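Local coordinates for Two-component system sensor histidine kinase (Bacteroides thetaiotaomicron, PDB 3OTT), which is probably a membrane sensor histidine kinase that phosphorylates itself on histidine and regulates transcription, its extracellular part, described here, being an apparent saccharide sensor, at residues Y46-S50 against K688-V692; E633-L638 against S736-L742. All coordinates share one frame. Residues are numbered along the deposited sequence.

Interaction 1 (Y46-S50 against K688-V692)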
ATOM      1  N   TYR B  46     -29.946   6.658  -2.742  1.00 15.01           N
ATOM      2  CA  TYR B  46     -30.244   6.556  -4.155  1.00 15.00           C
ATOM      3  C   TYR B  46     -29.509   5.364  -4.696  1.00 15.29           C
ATOM      4  O   TYR B  46     -28.273   5.282  -4.558  1.00 15.68           O
ATOM      5  CB  TYR B  46     -29.786   7.796  -4.903  1.00 14.48           C
ATOM      6  CG  TYR B  46     -30.071   7.760  -6.397  1.00 16.34           C
ATOM      7  CD1 TYR B  46     -31.354   7.559  -6.876  1.00 14.71           C
ATOM      8  CD2 TYR B  46     -29.061   7.956  -7.313  1.00 16.12           C
ATOM      9  CE1 TYR B  46     -31.629   7.560  -8.199  1.00 15.44           C
ATOM     10  CE2 TYR B  46     -29.316   7.941  -8.646  1.00 17.12           C
ATOM     11  CZ  TYR B  46     -30.599   7.752  -9.097  1.00 18.86           C
ATOM     12  OH  TYR B  46     -30.856   7.747 -10.463  1.00 19.11           O
ATOM     13  N   ASP B  47     -30.231   4.442  -5.319  1.00 13.84           N
ATOM     14  CA  ASP B  47     -29.566   3.221  -5.779  1.00 14.43           C
ATOM     15  C   ASP B  47     -29.370   3.197  -7.284  1.00 14.58           C
ATOM     16  O   ASP B  47     -29.073   2.136  -7.847  1.00 15.47           O
ATOM     17  CB  ASP B  47     -30.383   1.983  -5.358  1.00 15.38           C
ATOM     18  CG  ASP B  47     -31.786   1.931  -6.017  1.00 17.81           C
ATOM     19  OD1 ASP B  47     -32.091   2.829  -6.856  1.00 18.65           O
ATOM     20  OD2 ASP B  47     -32.559   0.965  -5.727  1.00 18.61           O
ATOM     21  N   GLY B  48     -29.578   4.326  -7.943  1.00 12.87           N
ATOM     22  CA  GLY B  48     -29.404   4.391  -9.369  1.00 14.52           C
ATOM     23  C   GLY B  48     -30.717   4.210 -10.130  1.00 17.11           C
ATOM     24  O   GLY B  48     -30.729   4.393 -11.320  1.00 17.36           O
ATOM     25  N   TYR B  49     -31.810   3.857  -9.433  1.00 17.22           N
ATOM     26  CA  TYR B  49     -33.148   3.693 -10.021  1.00 19.24           C
ATOM     27  C   TYR B  49     -34.105   4.660  -9.366  1.00 19.79           C
ATOM     28  O   TYR B  49     -34.748   5.404 -10.056  1.00 21.57           O
ATOM     29  CB  TYR B  49     -33.680   2.252  -9.807  1.00 18.72           C
ATOM     30  CG  TYR B  49     -32.971   1.224 -10.667  1.00 20.58           C
ATOM     31  CD1 TYR B  49     -31.724   0.682 -10.289  1.00 18.63           C
ATOM     32  CD2 TYR B  49     -33.536   0.803 -11.879  1.00 20.73           C
ATOM     33  CE1 TYR B  49     -31.095  -0.270 -11.101  1.00 20.95           C
ATOM     34  CE2 TYR B  49     -32.917  -0.155 -12.677  1.00 22.75           C
ATOM     35  CZ  TYR B  49     -31.688  -0.669 -12.296  1.00 21.81           C
ATOM     36  OH  TYR B  49     -31.107  -1.616 -13.122  1.00 24.60           O
ATOM     37  N   SER B  50     -34.206   4.645  -8.033  1.00 19.02           N
ATOM     38  CA  SER B  50     -35.073   5.582  -7.344  1.00 18.82           C
ATOM     39  C   SER B  50     -34.451   6.045  -6.035  1.00 17.89           C
ATOM     40  O   SER B  50     -33.533   5.412  -5.522  1.00 17.63           O
ATOM     41  CB  SER B  50     -36.425   4.951  -7.048  1.00 18.87           C
ATOM     42  OG  SER B  50     -36.245   3.819  -6.242  1.00 22.43           O
ATOM     43  N   LYS B 688     -29.086   0.838 -18.605  1.00 32.76           N
ATOM     44  CA  LYS B 688     -29.118  -0.091 -17.470  1.00 29.33           C
ATOM     45  C   LYS B 688     -28.880  -1.540 -17.900  1.00 28.48           C
ATOM     46  O   LYS B 688     -29.105  -1.895 -19.020  1.00 30.42           O
ATOM     47  CB  LYS B 688     -30.472  -0.066 -16.784  1.00 28.07           C
ATOM     48  CG  LYS B 688     -30.981   1.287 -16.357  1.00 29.82           C
ATOM     49  CD  LYS B 688     -30.425   1.737 -15.049  1.00 28.84           C
ATOM     50  CE  LYS B 688     -31.426   2.655 -14.369  1.00 28.06           C
ATOM     51  NZ  LYS B 688     -31.326   4.011 -14.869  1.00 31.95           N
ATOM     52  N   ASN B 689     -28.470  -2.401 -16.991  1.00 26.53           N
ATOM     53  CA  ASN B 689     -28.401  -3.818 -17.293  1.00 26.67           C
ATOM     54  C   ASN B 689     -29.816  -4.508 -17.249  1.00 26.19           C
ATOM     55  O   ASN B 689     -30.789  -3.928 -16.772  1.00 24.06           O
ATOM     56  CB  ASN B 689     -27.430  -4.477 -16.325  1.00 24.59           C
ATOM     57  CG  ASN B 689     -25.977  -4.041 -16.572  1.00 26.86           C
ATOM     58  OD1 ASN B 689     -25.484  -4.116 -17.683  1.00 25.92           O
ATOM     59  ND2 ASN B 689     -25.302  -3.584 -15.527  1.00 21.83           N
ATOM     60  N   LYS B 690     -29.876  -5.744 -17.734  1.00 27.38           N
ATOM     61  CA  LYS B 690     -31.082  -6.558 -17.785  1.00 28.42           C
ATOM     62  C   LYS B 690     -30.967  -7.720 -16.814  1.00 27.20           C
ATOM     63  O   LYS B 690     -29.910  -8.331 -16.699  1.00 27.78           O
ATOM     64  CB  LYS B 690     -31.296  -7.061 -19.213  1.00 31.09           C
ATOM     65  CG  LYS B 690     -31.864  -5.987 -20.134  1.00 35.16           C
ATOM     66  CD  LYS B 690     -31.712  -6.327 -21.627  1.00 44.67           C
ATOM     67  CE  LYS B 690     -32.365  -5.208 -22.472  1.00 50.21           C
ATOM     68  NZ  LYS B 690     -32.131  -5.318 -23.969  1.00 55.40           N
ATOM     69  N   PHE B 691     -32.050  -8.010 -16.097  1.00 25.99           N
ATOM     70  CA  PHE B 691     -32.036  -9.042 -15.041  1.00 24.41           C
ATOM     71  C   PHE B 691     -33.056 -10.184 -15.261  1.00 24.73           C
ATOM     72  O   PHE B 691     -34.073 -10.022 -15.916  1.00 24.62           O
ATOM     73  CB  PHE B 691     -32.173  -8.376 -13.636  1.00 24.19           C
ATOM     74  CG  PHE B 691     -31.016  -7.386 -13.315  1.00 23.11           C
ATOM     75  CD1 PHE B 691     -29.856  -7.832 -12.742  1.00 22.35           C
ATOM     76  CD2 PHE B 691     -31.088  -6.050 -13.704  1.00 24.98           C
ATOM     77  CE1 PHE B 691     -28.777  -6.961 -12.516  1.00 26.82           C
ATOM     78  CE2 PHE B 691     -30.007  -5.144 -13.482  1.00 24.11           C
ATOM     79  CZ  PHE B 691     -28.873  -5.585 -12.889  1.00 25.35           C
ATOM     80  N   VAL B 692     -32.737 -11.353 -14.742  1.00 24.37           N
ATOM     81  CA  VAL B 692     -33.645 -12.467 -14.717  1.00 23.91           C
ATOM     82  C   VAL B 692     -33.813 -12.850 -13.259  1.00 22.79           C
ATOM     83  O   VAL B 692     -32.947 -12.551 -12.414  1.00 21.00           O
ATOM     84  CB  VAL B 692     -33.131 -13.696 -15.556  1.00 26.38           C
ATOM     85  CG1 VAL B 692     -33.388 -13.488 -17.060  1.00 26.13           C
ATOM     86  CG2 VAL B 692     -31.681 -13.973 -15.313  1.00 26.36           C
TER
HETATM   87  O   HOH W   1     -32.529  -2.634 -14.979  1.00 14.28           O

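Interaction 2 (E633-L638 against S736-L742). With TBR (hexatantalum dodecabromide), chain D.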
ATOM      1  N   GLU B 633     -18.087  -6.075 -13.564  1.00 45.41           N
ATOM      2  CA  GLU B 633     -19.280  -6.660 -13.002  1.00 43.10           C
ATOM      3  C   GLU B 633     -19.428  -6.127 -11.562  1.00 39.88           C
ATOM      4  O   GLU B 633     -18.458  -6.034 -10.808  1.00 40.94           O
ATOM      5  CB  GLU B 633     -19.294  -8.192 -13.133  1.00 44.27           C
ATOM      6  CG  GLU B 633     -20.729  -8.782 -13.055  1.00 47.61           C
ATOM      7  CD  GLU B 633     -20.876 -10.230 -13.590  1.00 54.72           C
ATOM      8  OE1 GLU B 633     -21.545 -11.053 -12.902  1.00 55.86           O
ATOM      9  OE2 GLU B 633     -20.364 -10.540 -14.699  1.00 57.02           O
ATOM     10  N   ARG B 634     -20.622  -5.647 -11.255  1.00 35.64           N
ATOM     11  CA  ARG B 634     -20.955  -5.254  -9.923  1.00 33.18           C
ATOM     12  C   ARG B 634     -22.006  -6.202  -9.302  1.00 30.07           C
ATOM     13  O   ARG B 634     -22.891  -6.707 -10.004  1.00 27.72           O
ATOM     14  CB  ARG B 634     -21.453  -3.818  -9.934  1.00 33.14           C
ATOM     15  CG  ARG B 634     -20.313  -2.793 -10.055  1.00 38.52           C
ATOM     16  CD  ARG B 634     -20.858  -1.376 -10.217  1.00 42.68           C
ATOM     17  NE  ARG B 634     -20.814  -0.990 -11.618  1.00 49.56           N
ATOM     18  CZ  ARG B 634     -21.810  -1.105 -12.494  1.00 49.67           C
ATOM     19  NH1 ARG B 634     -23.000  -1.565 -12.137  1.00 47.13           N
ATOM     20  NH2 ARG B 634     -21.599  -0.716 -13.747  1.00 52.43           N
ATOM     21  N   PRO B 635     -21.887  -6.444  -7.987  1.00 28.34           N
ATOM     22  CA  PRO B 635     -22.875  -7.266  -7.289  1.00 26.66           C
ATOM     23  C   PRO B 635     -24.276  -6.642  -7.269  1.00 25.01           C
ATOM     24  O   PRO B 635     -24.422  -5.425  -7.182  1.00 24.52           O
ATOM     25  CB  PRO B 635     -22.349  -7.339  -5.854  1.00 25.36           C
ATOM     26  CG  PRO B 635     -21.478  -6.080  -5.725  1.00 27.64           C
ATOM     27  CD  PRO B 635     -20.811  -5.966  -7.082  1.00 28.77           C
ATOM     28  N   ILE B 636     -25.282  -7.497  -7.326  1.00 24.02           N
ATOM     29  CA  ILE B 636     -26.669  -7.092  -7.178  1.00 24.13           C
ATOM     30  C   ILE B 636     -26.944  -6.967  -5.693  1.00 23.09           C
ATOM     31  O   ILE B 636     -26.534  -7.825  -4.969  1.00 25.26           O
ATOM     32  CB  ILE B 636     -27.549  -8.209  -7.734  1.00 24.04           C
ATOM     33  CG1 ILE B 636     -27.129  -8.524  -9.158  1.00 25.75           C
ATOM     34  CG2 ILE B 636     -29.067  -7.952  -7.533  1.00 22.40           C
ATOM     35  CD1 ILE B 636     -27.828  -9.792  -9.694  1.00 28.53           C
ATOM     36  N   LEU B 637     -27.608  -5.895  -5.272  1.00 21.68           N
ATOM     37  CA  LEU B 637     -28.104  -5.664  -3.928  1.00 21.37           C
ATOM     38  C   LEU B 637     -29.620  -5.537  -3.950  1.00 20.05           C
ATOM     39  O   LEU B 637     -30.233  -5.108  -4.930  1.00 19.22           O
ATOM     40  CB  LEU B 637     -27.675  -4.295  -3.411  1.00 21.95           C
ATOM     41  CG  LEU B 637     -26.254  -3.828  -3.075  1.00 27.64           C
ATOM     42  CD1 LEU B 637     -25.334  -3.799  -4.292  1.00 26.95           C
ATOM     43  CD2 LEU B 637     -26.361  -2.396  -2.488  1.00 26.14           C
ATOM     44  N   LEU B 638     -30.219  -5.838  -2.824  1.00 19.28           N
ATOM     45  CA  LEU B 638     -31.627  -5.623  -2.659  1.00 18.86           C
ATOM     46  C   LEU B 638     -31.752  -4.359  -1.849  1.00 17.61           C
ATOM     47  O   LEU B 638     -31.085  -4.205  -0.846  1.00 18.04           O
ATOM     48  CB  LEU B 638     -32.202  -6.833  -1.916  1.00 20.07           C
ATOM     49  CG  LEU B 638     -32.970  -7.916  -2.682  1.00 21.20           C
ATOM     50  CD1 LEU B 638     -32.571  -8.024  -4.095  1.00 24.17           C
ATOM     51  CD2 LEU B 638     -32.839  -9.249  -1.932  1.00 22.88           C
ATOM     52  N   SER B 736     -25.810 -14.780 -15.484  1.00 56.48           N
ATOM     53  CA  SER B 736     -24.512 -14.868 -14.820  1.00 57.12           C
ATOM     54  C   SER B 736     -24.503 -15.906 -13.696  1.00 57.11           C
ATOM     55  O   SER B 736     -25.561 -16.408 -13.264  1.00 55.30           O
ATOM     56  CB  SER B 736     -24.119 -13.522 -14.229  1.00 56.16           C
ATOM     57  OG  SER B 736     -23.238 -13.722 -13.131  1.00 56.66           O
ATOM     58  N   ASN B 737     -23.294 -16.211 -13.213  1.00 58.24           N
ATOM     59  CA  ASN B 737     -23.130 -17.158 -12.107  1.00 58.01           C
ATOM     60  C   ASN B 737     -22.702 -16.453 -10.803  1.00 55.68           C
ATOM     61  O   ASN B 737     -22.115 -17.065  -9.919  1.00 56.46           O
ATOM     62  CB  ASN B 737     -22.268 -18.395 -12.520  1.00 61.27           C
ATOM     63  CG  ASN B 737     -20.802 -18.042 -12.859  1.00 64.60           C
ATOM     64  OD1 ASN B 737     -20.499 -17.024 -13.484  1.00 65.57           O
ATOM     65  ND2 ASN B 737     -19.891 -18.917 -12.454  1.00 67.00           N
ATOM     66  N   ARG B 738     -23.018 -15.152 -10.718  1.00 52.55           N
ATOM     67  CA  ARG B 738     -23.049 -14.386  -9.463  1.00 49.79           C
ATOM     68  C   ARG B 738     -24.490 -13.967  -9.161  1.00 44.81           C
ATOM     69  O   ARG B 738     -24.836 -12.780  -9.201  1.00 42.65           O
ATOM     70  CB  ARG B 738     -22.149 -13.133  -9.511  1.00 50.83           C
ATOM     71  CG  ARG B 738     -20.649 -13.417  -9.398  1.00 58.15           C
ATOM     72  CD  ARG B 738     -20.139 -13.368  -7.956  1.00 64.71           C
ATOM     73  NE  ARG B 738     -18.678 -13.529  -7.879  1.00 70.91           N
ATOM     74  CZ  ARG B 738     -17.909 -12.966  -6.944  1.00 73.83           C
ATOM     75  NH1 ARG B 738     -18.474 -12.193  -6.015  1.00 72.65           N
ATOM     76  NH2 ARG B 738     -16.583 -13.161  -6.931  1.00 74.62           N
ATOM     77  N   PRO B 739     -25.339 -14.944  -8.852  1.00 42.91           N
ATOM     78  CA  PRO B 739     -26.693 -14.535  -8.519  1.00 39.70           C
ATOM     79  C   PRO B 739     -26.741 -13.985  -7.093  1.00 36.71           C
ATOM     80  O   PRO B 739     -25.884 -14.310  -6.264  1.00 37.52           O
ATOM     81  CB  PRO B 739     -27.494 -15.836  -8.624  1.00 39.40           C
ATOM     82  CG  PRO B 739     -26.484 -16.937  -8.910  1.00 43.72           C
ATOM     83  CD  PRO B 739     -25.141 -16.394  -8.647  1.00 44.29           C
ATOM     84  N   HIS B 740     -27.692 -13.102  -6.856  1.00 32.85           N
ATOM     85  CA  HIS B 740     -28.122 -12.790  -5.505  1.00 31.04           C
ATOM     86  C   HIS B 740     -29.190 -13.797  -5.062  1.00 28.39           C
ATOM     87  O   HIS B 740     -30.154 -14.026  -5.774  1.00 25.69           O
ATOM     88  CB  HIS B 740     -28.714 -11.396  -5.431  1.00 29.57           C
ATOM     89  CG  HIS B 740     -28.856 -10.890  -4.039  1.00 30.32           C
ATOM     90  ND1 HIS B 740     -27.793 -10.392  -3.322  1.00 33.87           N
ATOM     91  CD2 HIS B 740     -29.938 -10.788  -3.233  1.00 31.52           C
ATOM     92  CE1 HIS B 740     -28.212 -10.011  -2.129  1.00 33.59           C
ATOM     93  NE2 HIS B 740     -29.512 -10.225  -2.054  1.00 29.99           N
ATOM     94  N   ILE B 741     -28.981 -14.355  -3.875  1.00 27.23           N
ATOM     95  CA  ILE B 741     -29.871 -15.362  -3.270  1.00 26.56           C
ATOM     96  C   ILE B 741     -30.474 -14.835  -1.962  1.00 24.50           C
ATOM     97  O   ILE B 741     -29.765 -14.295  -1.131  1.00 24.67           O
ATOM     98  CB  ILE B 741     -29.074 -16.666  -3.036  1.00 28.31           C
ATOM     99  CG1 ILE B 741     -28.936 -17.428  -4.360  1.00 29.31           C
ATOM    100  CG2 ILE B 741     -29.694 -17.520  -1.947  1.00 29.64           C
ATOM    101  CD1 ILE B 741     -27.677 -18.249  -4.463  1.00 33.78           C
ATOM    102  N   LEU B 742     -31.795 -14.915  -1.826  1.00 22.92           N
ATOM    103  CA  LEU B 742     -32.491 -14.580  -0.571  1.00 21.42           C
ATOM    104  C   LEU B 742     -33.348 -15.746  -0.187  1.00 21.21           C
ATOM    105  O   LEU B 742     -34.239 -16.066  -0.949  1.00 22.21           O
ATOM    106  CB  LEU B 742     -33.428 -13.370  -0.763  1.00 19.70           C
ATOM    107  CG  LEU B 742     -34.229 -12.967   0.497  1.00 18.44           C
ATOM    108  CD1 LEU B 742     -33.377 -12.552   1.717  1.00 16.72           C
ATOM    109  CD2 LEU B 742     -35.289 -11.957   0.178  1.00 12.52           C
TER
HETATM  110 TA1  TBR D   2     -14.257   0.059  -6.500  0.90 34.72          TA
HETATM  111 TA2  TBR D   2     -16.986   0.156  -6.759  0.90 31.10          TA
HETATM  112 TA3  TBR D   2     -15.552  -2.109  -7.742  0.90 32.22          TA
HETATM  113 TA4  TBR D   2     -17.235  -2.305  -5.478  0.90 32.37          TA
HETATM  114 TA5  TBR D   2     -14.452  -2.386  -5.208  0.90 30.29          TA
HETATM  115 TA6  TBR D   2     -15.839  -0.145  -4.315  0.90 33.86          TA
HETATM  116 BR1  TBR D   2     -15.387   2.007  -7.801  0.90 38.30          BR
HETATM  117 BR2  TBR D   2     -13.450  -0.870  -8.796  0.90 41.80          BR
HETATM  118 BR3  TBR D   2     -12.176  -1.183  -5.630  0.90 44.51          BR
HETATM  119 BR4  TBR D   2     -13.798   1.472  -4.382  0.90 42.41          BR
HETATM  120 BR5  TBR D   2     -17.209  -0.692  -9.198  0.90 40.95          BR
HETATM  121 BR6  TBR D   2     -13.911  -4.038  -7.182  0.90 42.63          BR
HETATM  122 BR7  TBR D   2     -15.993  -4.231  -4.212  0.90 43.10          BR
HETATM  123 BR8  TBR D   2     -17.789  -1.408  -3.110  0.90 45.53          BR
HETATM  124 BR9  TBR D   2     -19.300  -0.987  -6.362  0.90 43.21          BR
HETATM  125 BRA  TBR D   2     -17.417  -3.940  -7.526  0.90 38.08          BR
HETATM  126 BRB  TBR D   2     -14.284  -1.534  -2.757  0.90 43.35          BR
HETATM  127 BRC  TBR D   2     -17.486   1.805  -4.856  0.90 43.14          BR

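Interaction 1 (Y46-S50 against K688-V692)
This is a small, water-bridged interdomain contact: the 42-46/51-53 beta-hairpin turn of an N-terminal propeller blade meets the loop leading into strand 691-696 of the C-terminal Y_Y_Y beta-sandwich. The nearest CA atoms, of Gly48 and Lys688, are 9.3 Å apart, and 170 Å² is buried; the long side chains of Tyr49 and Lys688, meeting each other and backbone carbonyls, largely make the junction. Asp47 shapes the turn: its OD1 accepts from Tyr49 N at 2.8 Å, an Asx turn, and from Ser50 N at 3.0 Å. Gly48 has phi 96° and psi -8°, where a CB would clash with Asp47 O. Lys688 CE lies over one face of the Tyr49 ring, 3.9 Å from the centroid and 21° off the normal, a CH-pi contact, and approaches Gly48 O at 3.6 Å. Tyr49 OH donates to water 1 at 2.6 Å, which donates to Asn689 O at 2.8 Å; Phe691 CE2 is 3.7 Å from Tyr49 OH. Asp47 OD2 is hydrogen-bonded to Thr639 OG1 of the sandwich. Lys688 NZ is 5.1 Å from the Tyr49 ring centroid, so cation-pi attraction is weak at most, implying that the lysine meets the ring mainly through its CE methylene.

Interaction 2 (E633-L638 against S736-L742)
The two sheets of the Y_Y_Y beta-sandwich meet here: strand 637-643 belongs to one, strand 740-746 to the other, and the loops entering these strands lie alongside each other. The segments run in similar directions, 21° apart end to end, and bury 323 Å². Their closest CA atoms, of Ile636 and His740, are 6.1 Å apart, and both residues point their CA-to-CB bonds toward the opposing segment, as do Leu638 and Leu742. Apolar contacts join Ile636 CG2 to His740 CB at 4.1 Å and Leu638 CD2 to Leu742 CD2 at 4.2 Å. Leu638 CD2 also covers His740 NE2 at 3.5 Å, leaving that nitrogen buried without a polar partner in the model. Ile726 and Leu678, from the neighbouring strands of the two sheets, also pack on Leu638. In the loop before strand 637-643, Arg634 and Pro635 contribute to the site of the heavy-atom cluster hexatantalum dodecabromide, with Arg634 CG 3.8 Å from BR5 and Pro635 CD 4.0 Å from BRA. At the loop end the contact turns polar. Ser736 forms an ST turn, its OG accepting from Arg738 N at 2.8 Å, while the same Ser736 OG donates to Glu633 OE1 at 3.2 Å.

Interactions 1 and 2 lie at the same end of the Y_Y_Y sandwich, their centres 12 Å apart, and they touch directly: Phe691 CE1 packs on Ile636 CG1 at 4.1 Å. Phe691 therefore joins the interface with the propeller to the packing between the sandwich's sheets. Strands 691-696 and 740-746 both pair with strand 720-728, so one sheet serves both contacts. Asp680 forms a further connection, since its OD2 is hydrogen-bonded to Asn689 ND2 of interaction 1 and its carbonyl O to Arg634 NH1 of interaction 2. The heavy-atom cluster contacts 633-638 directly, whereas the Asn689 side chain remains about 11 Å from a bound cluster.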